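Local coordinates for protein ribonucleoside-diphosphate reductase, alpha chain (Actinobacillus ureae ATCC 25976, PDB 6DQX) that probably reduces ribonucleoside diphosphates to deoxyribonucleoside diphosphates, as the catalytic alpha subunit of a class Id ribonucleotide reductase, at residues M208-C213 with G244-F249; I522-H527 with Y551-M556. All coordinates share one frame; numbering follows the deposited sequence.

In the fold
Following the chain from its N terminus, strand 209-213 leads into helices 216-223 and 227-243, which return it to strand 247-249; interaction 1 closes this parallel crossover. Much later, strand 524-525, helix 532-544 and strand 549-554 repeat the pattern, and interaction 2 closes that unit. The two loops therefore follow in series, neither crossing nor enclosing the other. In space they meet inside one mixed sheet, with centres about 13 Å apart, because strands 247-249 and 549-554 are antiparallel neighbours. Gly244 O lies 3.1 Å from Gln553 N, a probable hydrogen bond, and Tyr247 packs against Tyr551, so early and late parts of the barrel are joined here.

Interaction 1 of 2, residues M208-C213 with G244-F249; sequences MYYGVC and GIPYLF
Two parallel strands of the ribonucleotide reductase barrel, 209-213 and 247-249, pair directly here, with Gly211 opposite Tyr247 and Cys213 opposite Phe249. Three backbone hydrogen bonds define the ladder: Tyr247 N to Tyr210 O at 3.0 Å, Val212 N to Tyr247 O at 2.9 Å and Phe249 N to Val212 O at 2.9 Å. Tyr247 thus spans two rungs, donating through N and accepting through O.

Just before the ladder, Pro246 follows a cis peptide bond and runs the same way as Tyr210, its CB over one face of that ring in a CH-pi contact, 3.8 Å from the centroid and 20° off the normal, while the same proline touches Val212 CG2. With chi1 at 74°, Tyr210 holds CG between its backbone N and carbonyl carbon, and this brings the ring back to Pro246 although its CB starts away from that segment. Ile245 CD1 reaches Tyr210 CD1 at 3.6 Å. On the face that carries Tyr247, Cys213 and Phe249, Tyr247 OH stands over the Tyr209 ring, 3.4 Å from CG and offset toward the rim. Cys213 SG meets Phe249 CD2 at 3.7 Å in an oblique sulfur-aromatic contact. Leu236 of helix 227-243 covers Val212, Pro246 and Leu248, and strand 181-186 pairs with the other edge of 209-213.

The chemistry is therefore a short polar ladder between mostly buried apolar and aromatic layers; Tyr210 N, buried with no partner in the model, is probably a small polar cost of this packing.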
loop_
_atom_site.group_PDB
_atom_site.type_symbol
_atom_site.label_atom_id
_atom_site.label_comp_id
_atom_site.label_asym_id
_atom_site.label_seq_id
_atom_site.Cartn_x
_atom_site.Cartn_y
_atom_site.Cartn_z
ATOM N N MET A 208 -1.902 13.598 1.865
ATOM C CA MET A 208 -3.175 13.310 2.502
ATOM C C MET A 208 -3.530 14.421 3.474
ATOM O O MET A 208 -2.648 15.125 4.020
ATOM C CB MET A 208 -3.182 11.951 3.193
ATOM C CG MET A 208 -2.262 11.794 4.374
ATOM S SD MET A 208 -2.520 10.224 5.206
ATOM C CE MET A 208 -3.635 10.682 6.514
ATOM N N TYR A 209 -4.833 14.606 3.651
ATOM C CA TYR A 209 -5.341 15.514 4.680
ATOM C C TYR A 209 -5.631 14.749 5.959
ATOM O O TYR A 209 -5.590 13.509 5.990
ATOM C CB TYR A 209 -6.621 16.193 4.187
ATOM C CG TYR A 209 -6.428 16.942 2.906
ATOM C CD1 TYR A 209 -5.596 18.066 2.859
ATOM C CD2 TYR A 209 -7.063 16.531 1.733
ATOM C CE1 TYR A 209 -5.400 18.762 1.673
ATOM C CE2 TYR A 209 -6.878 17.221 0.533
ATOM C CZ TYR A 209 -6.047 18.333 0.512
ATOM O OH TYR A 209 -5.857 19.006 -0.674
ATOM N N TYR A 210 -5.906 15.475 7.034
ATOM C CA TYR A 210 -6.345 14.861 8.264
ATOM C C TYR A 210 -7.288 15.718 9.076
ATOM O O TYR A 210 -7.346 16.939 8.921
ATOM C CB TYR A 210 -5.187 14.364 9.163
ATOM C CG TYR A 210 -4.393 15.445 9.905
ATOM C CD1 TYR A 210 -3.694 16.422 9.213
ATOM C CD2 TYR A 210 -4.377 15.481 11.281
ATOM C CE1 TYR A 210 -2.986 17.417 9.886
ATOM C CE2 TYR A 210 -3.677 16.453 11.969
ATOM C CZ TYR A 210 -2.977 17.403 11.263
ATOM O OH TYR A 210 -2.324 18.346 11.979
ATOM N N GLY A 211 -8.023 15.011 9.927
ATOM C CA GLY A 211 -8.922 15.573 10.894
ATOM C C GLY A 211 -8.645 15.020 12.264
ATOM O O GLY A 211 -8.146 13.892 12.420
ATOM N N VAL A 212 -8.995 15.810 13.268
ATOM C CA VAL A 212 -8.818 15.444 14.657
ATOM C C VAL A 212 -10.168 15.343 15.352
ATOM O O VAL A 212 -10.997 16.279 15.293
ATOM C CB VAL A 212 -7.894 16.438 15.378
ATOM C CG1 VAL A 212 -7.846 16.117 16.868
ATOM C CG2 VAL A 212 -6.491 16.366 14.770
ATOM N N CYS A 213 -10.396 14.206 15.983
ATOM C CA CYS A 213 -11.642 13.957 16.697
ATOM C C CYS A 213 -11.544 14.421 18.139
ATOM O O CYS A 213 -10.736 13.918 18.910
ATOM C CB CYS A 213 -12.052 12.483 16.598
ATOM S SG CYS A 213 -11.777 11.779 14.967
ATOM N N GLY A 244 -4.598 25.667 7.345
ATOM C CA GLY A 244 -6.028 25.478 7.138
ATOM C C GLY A 244 -6.562 24.251 7.860
ATOM O O GLY A 244 -7.748 24.196 8.170
ATOM N N ILE A 245 -5.686 23.286 8.149
ATOM C CA ILE A 245 -6.061 22.008 8.731
ATOM C C ILE A 245 -5.249 21.806 10.020
ATOM O O ILE A 245 -4.294 22.577 10.272
ATOM C CB ILE A 245 -5.882 20.879 7.683
ATOM C CG1 ILE A 245 -4.390 20.564 7.437
ATOM C CG2 ILE A 245 -6.606 21.234 6.398
ATOM C CD1 ILE A 245 -4.168 19.162 6.931
ATOM N N PRO A 246 -5.556 20.803 10.845
ATOM C CA PRO A 246 -6.541 19.724 10.595
ATOM C C PRO A 246 -7.994 20.173 10.538
ATOM O O PRO A 246 -8.355 21.165 11.142
ATOM C CB PRO A 246 -6.376 18.823 11.824
ATOM C CG PRO A 246 -5.845 19.721 12.897
ATOM C CD PRO A 246 -4.976 20.714 12.194
ATOM N N TYR A 247 -8.822 19.365 9.895
ATOM C CA TYR A 247 -10.278 19.414 10.132
ATOM C C TYR A 247 -10.595 19.083 11.592
ATOM O O TYR A 247 -9.841 18.381 12.278
ATOM C CB TYR A 247 -11.017 18.405 9.210
ATOM C CG TYR A 247 -10.563 18.418 7.763
ATOM C CD1 TYR A 247 -10.163 19.593 7.158
ATOM C CD2 TYR A 247 -10.557 17.247 6.993
ATOM C CE1 TYR A 247 -9.764 19.628 5.842
ATOM C CE2 TYR A 247 -10.149 17.275 5.662
ATOM C CZ TYR A 247 -9.747 18.469 5.104
ATOM O OH TYR A 247 -9.327 18.554 3.780
ATOM N N LEU A 248 -11.705 19.621 12.095
ATOM C CA LEU A 248 -12.186 19.288 13.415
ATOM C C LEU A 248 -13.433 18.429 13.300
ATOM O O LEU A 248 -14.338 18.754 12.540
ATOM C CB LEU A 248 -12.491 20.557 14.186
ATOM C CG LEU A 248 -11.237 21.411 14.437
ATOM C CD1 LEU A 248 -11.647 22.763 14.988
ATOM C CD2 LEU A 248 -10.299 20.695 15.396
ATOM N N PHE A 249 -13.455 17.332 14.051
ATOM C CA PHE A 249 -14.626 16.444 14.125
ATOM C C PHE A 249 -15.033 16.416 15.583
ATOM O O PHE A 249 -14.331 15.858 16.447
ATOM C CB PHE A 249 -14.281 15.072 13.553
ATOM C CG PHE A 249 -15.378 14.055 13.679
ATOM C CD1 PHE A 249 -16.521 14.140 12.904
ATOM C CD2 PHE A 249 -15.260 12.998 14.557
ATOM C CE1 PHE A 249 -17.527 13.181 13.017
ATOM C CE2 PHE A 249 -16.257 12.043 14.677
ATOM C CZ PHE A 249 -17.397 12.146 13.913
#

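Interaction 2 of 2, residues I522-H527 with Y551-M556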
loop_
_atom_site.group_PDB
_atom_site.type_symbol
_atom_site.label_atom_id
_atom_site.label_comp_id
_atom_site.label_asym_id
_atom_site.label_seq_id
_atom_site.Cartn_x
_atom_site.Cartn_y
_atom_site.Cartn_z
ATOM N N ILE A 522 -18.156 23.383 6.787
ATOM C CA ILE A 522 -18.144 24.759 7.177
ATOM C C ILE A 522 -16.709 25.266 7.210
ATOM O O ILE A 522 -15.913 24.884 8.087
ATOM C CB ILE A 522 -18.842 24.956 8.529
ATOM C CG1 ILE A 522 -20.310 24.518 8.412
ATOM C CG2 ILE A 522 -18.650 26.391 9.043
ATOM C CD1 ILE A 522 -21.213 25.388 7.527
ATOM N N ASN A 523 -16.445 26.152 6.268
ATOM C CA ASN A 523 -15.198 26.937 6.211
ATOM C C ASN A 523 -15.376 28.262 6.931
ATOM O O ASN A 523 -16.478 28.791 7.013
ATOM C CB ASN A 523 -14.815 27.211 4.748
ATOM C CG ASN A 523 -14.436 25.946 3.987
ATOM O OD1 ASN A 523 -13.741 25.097 4.524
ATOM N ND2 ASN A 523 -14.877 25.833 2.729
ATOM N N ILE A 524 -14.277 28.806 7.446
ATOM C CA ILE A 524 -14.278 30.173 7.972
ATOM C C ILE A 524 -13.062 30.879 7.374
ATOM O O ILE A 524 -12.134 30.225 6.873
ATOM C CB ILE A 524 -14.240 30.241 9.515
ATOM C CG1 ILE A 524 -12.990 29.579 10.094
ATOM C CG2 ILE A 524 -15.482 29.595 10.127
ATOM C CD1 ILE A 524 -12.803 29.861 11.573
ATOM N N MET A 525 -13.093 32.203 7.431
ATOM C CA MET A 525 -12.038 33.033 6.882
ATOM C C MET A 525 -11.644 34.032 7.945
ATOM O O MET A 525 -12.497 34.779 8.456
ATOM C CB MET A 525 -12.514 33.734 5.623
ATOM C CG MET A 525 -11.374 34.329 4.814
ATOM S SD MET A 525 -11.950 35.021 3.264
ATOM C CE MET A 525 -11.944 33.597 2.169
ATOM N N VAL A 526 -10.351 34.057 8.256
ATOM C CA VAL A 526 -9.833 34.750 9.422
ATOM C C VAL A 526 -8.578 35.544 9.017
ATOM O O VAL A 526 -7.700 35.021 8.321
ATOM C CB VAL A 526 -9.513 33.738 10.540
ATOM C CG1 VAL A 526 -8.946 34.426 11.774
ATOM C CG2 VAL A 526 -10.767 32.943 10.912
ATOM N N HIS A 527 -8.518 36.802 9.450
ATOM C CA HIS A 527 -7.370 37.677 9.200
ATOM C C HIS A 527 -6.142 37.116 9.945
ATOM O O HIS A 527 -6.266 36.707 11.106
ATOM C CB HIS A 527 -7.709 39.094 9.685
ATOM C CG HIS A 527 -6.795 40.166 9.169
ATOM N ND1 HIS A 527 -5.448 40.197 9.446
ATOM C CD2 HIS A 527 -7.052 41.275 8.438
ATOM C CE1 HIS A 527 -4.902 41.257 8.878
ATOM N NE2 HIS A 527 -5.856 41.930 8.261
ATOM N N TYR A 551 -14.319 22.564 8.723
ATOM C CA TYR A 551 -13.522 22.195 7.555
ATOM C C TYR A 551 -12.221 23.032 7.524
ATOM O O TYR A 551 -11.408 22.829 8.405
ATOM C CB TYR A 551 -14.394 22.329 6.312
ATOM C CG TYR A 551 -13.932 21.677 5.021
ATOM C CD1 TYR A 551 -13.035 20.608 5.002
ATOM C CD2 TYR A 551 -14.439 22.123 3.807
ATOM C CE1 TYR A 551 -12.659 20.023 3.793
ATOM C CE2 TYR A 551 -14.090 21.541 2.620
ATOM C CZ TYR A 551 -13.191 20.502 2.620
ATOM O OH TYR A 551 -12.852 19.952 1.423
ATOM N N TYR A 552 -12.009 23.907 6.543
ATOM C CA TYR A 552 -10.781 24.726 6.427
ATOM C C TYR A 552 -10.874 26.061 7.149
ATOM O O TYR A 552 -11.927 26.693 7.162
ATOM C CB TYR A 552 -10.497 25.095 4.956
ATOM C CG TYR A 552 -9.781 24.060 4.162
ATOM C CD1 TYR A 552 -8.377 24.040 4.112
ATOM C CD2 TYR A 552 -10.498 23.096 3.424
ATOM C CE1 TYR A 552 -7.706 23.080 3.357
ATOM C CE2 TYR A 552 -9.837 22.118 2.673
ATOM C CZ TYR A 552 -8.447 22.107 2.645
ATOM O OH TYR A 552 -7.795 21.141 1.901
ATOM N N GLN A 553 -9.745 26.521 7.687
ATOM C CA GLN A 553 -9.625 27.895 8.134
ATOM C C GLN A 553 -8.816 28.574 7.065
ATOM O O GLN A 553 -7.622 28.274 6.910
ATOM C CB GLN A 553 -8.931 27.965 9.485
ATOM C CG GLN A 553 -8.808 29.367 10.065
ATOM C CD GLN A 553 -7.932 29.408 11.288
ATOM O OE1 GLN A 553 -8.133 28.649 12.250
ATOM N NE2 GLN A 553 -6.966 30.327 11.286
ATOM N N TYR A 554 -9.486 29.406 6.275
ATOM C CA TYR A 554 -8.831 30.193 5.248
ATOM C C TYR A 554 -8.235 31.446 5.851
ATOM O O TYR A 554 -8.640 31.908 6.923
ATOM C CB TYR A 554 -9.799 30.566 4.130
ATOM C CG TYR A 554 -10.247 29.404 3.288
ATOM C CD1 TYR A 554 -9.310 28.548 2.699
ATOM C CD2 TYR A 554 -11.610 29.159 3.045
ATOM C CE1 TYR A 554 -9.708 27.475 1.916
ATOM C CE2 TYR A 554 -12.014 28.089 2.246
ATOM C CZ TYR A 554 -11.054 27.247 1.694
ATOM O OH TYR A 554 -11.410 26.173 0.907
ATOM N N SER A 555 -7.258 31.984 5.145
ATOM C CA SER A 555 -6.628 33.239 5.509
ATOM C C SER A 555 -7.036 34.307 4.496
ATOM O O SER A 555 -7.740 34.018 3.531
ATOM C CB SER A 555 -5.116 33.063 5.517
ATOM O OG SER A 555 -4.501 34.251 5.968
ATOM N N MET A 556 -6.615 35.543 4.747
ATOM C CA MET A 556 -6.735 36.660 3.788
ATOM C C MET A 556 -5.414 37.445 3.812
ATOM O O MET A 556 -4.534 37.135 4.626
ATOM C CB MET A 556 -7.933 37.564 4.141
ATOM C CG MET A 556 -7.994 37.988 5.605
ATOM S SD MET A 556 -9.381 39.042 6.080
ATOM C CE MET A 556 -10.535 37.827 6.709
#
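Asn523 brings its amide alongside the ring of Tyr551, the two planes 19° apart, with OD1 3.1 Å from Tyr551 CD2. The same OD1 accepts a hydrogen bond from Tyr552 N at 2.9 Å, the donor lying in the carbonyl plane. Chi1 of -66° sets CG beside its own backbone N, and the end of the side chain comes near 551-556; ND2 is hydrogen-bonded to Glu432 OE2, which supports this amide orientation over the flipped one. Tyr554 CE2 meets Asn523 CG at 3.7 Å, amide and ring planes 55° apart.

Backbone bonds continue the pairing on either side: Tyr551 N to Ile522 O (2.9 Å), Ile524 N to Tyr552 O, Tyr554 N to Ile524 O (2.8 Å) and Val526 N to Tyr554 O. At the far end Met556, bent at chi3, places CE 3.6 Å from His527 N and 4.1 Å from Met525 CG, while its SD approaches the His527 ring obliquely.

Ile524, Val526 and Gln553 share the face packed by helix 532-544, where Tyr539 OH is hydrogen-bonded to Gln553 OE1. Parallel neighbours joined through a helix laid on one face are characteristic of a beta-alpha-beta crossover, here part of the reductase barrel.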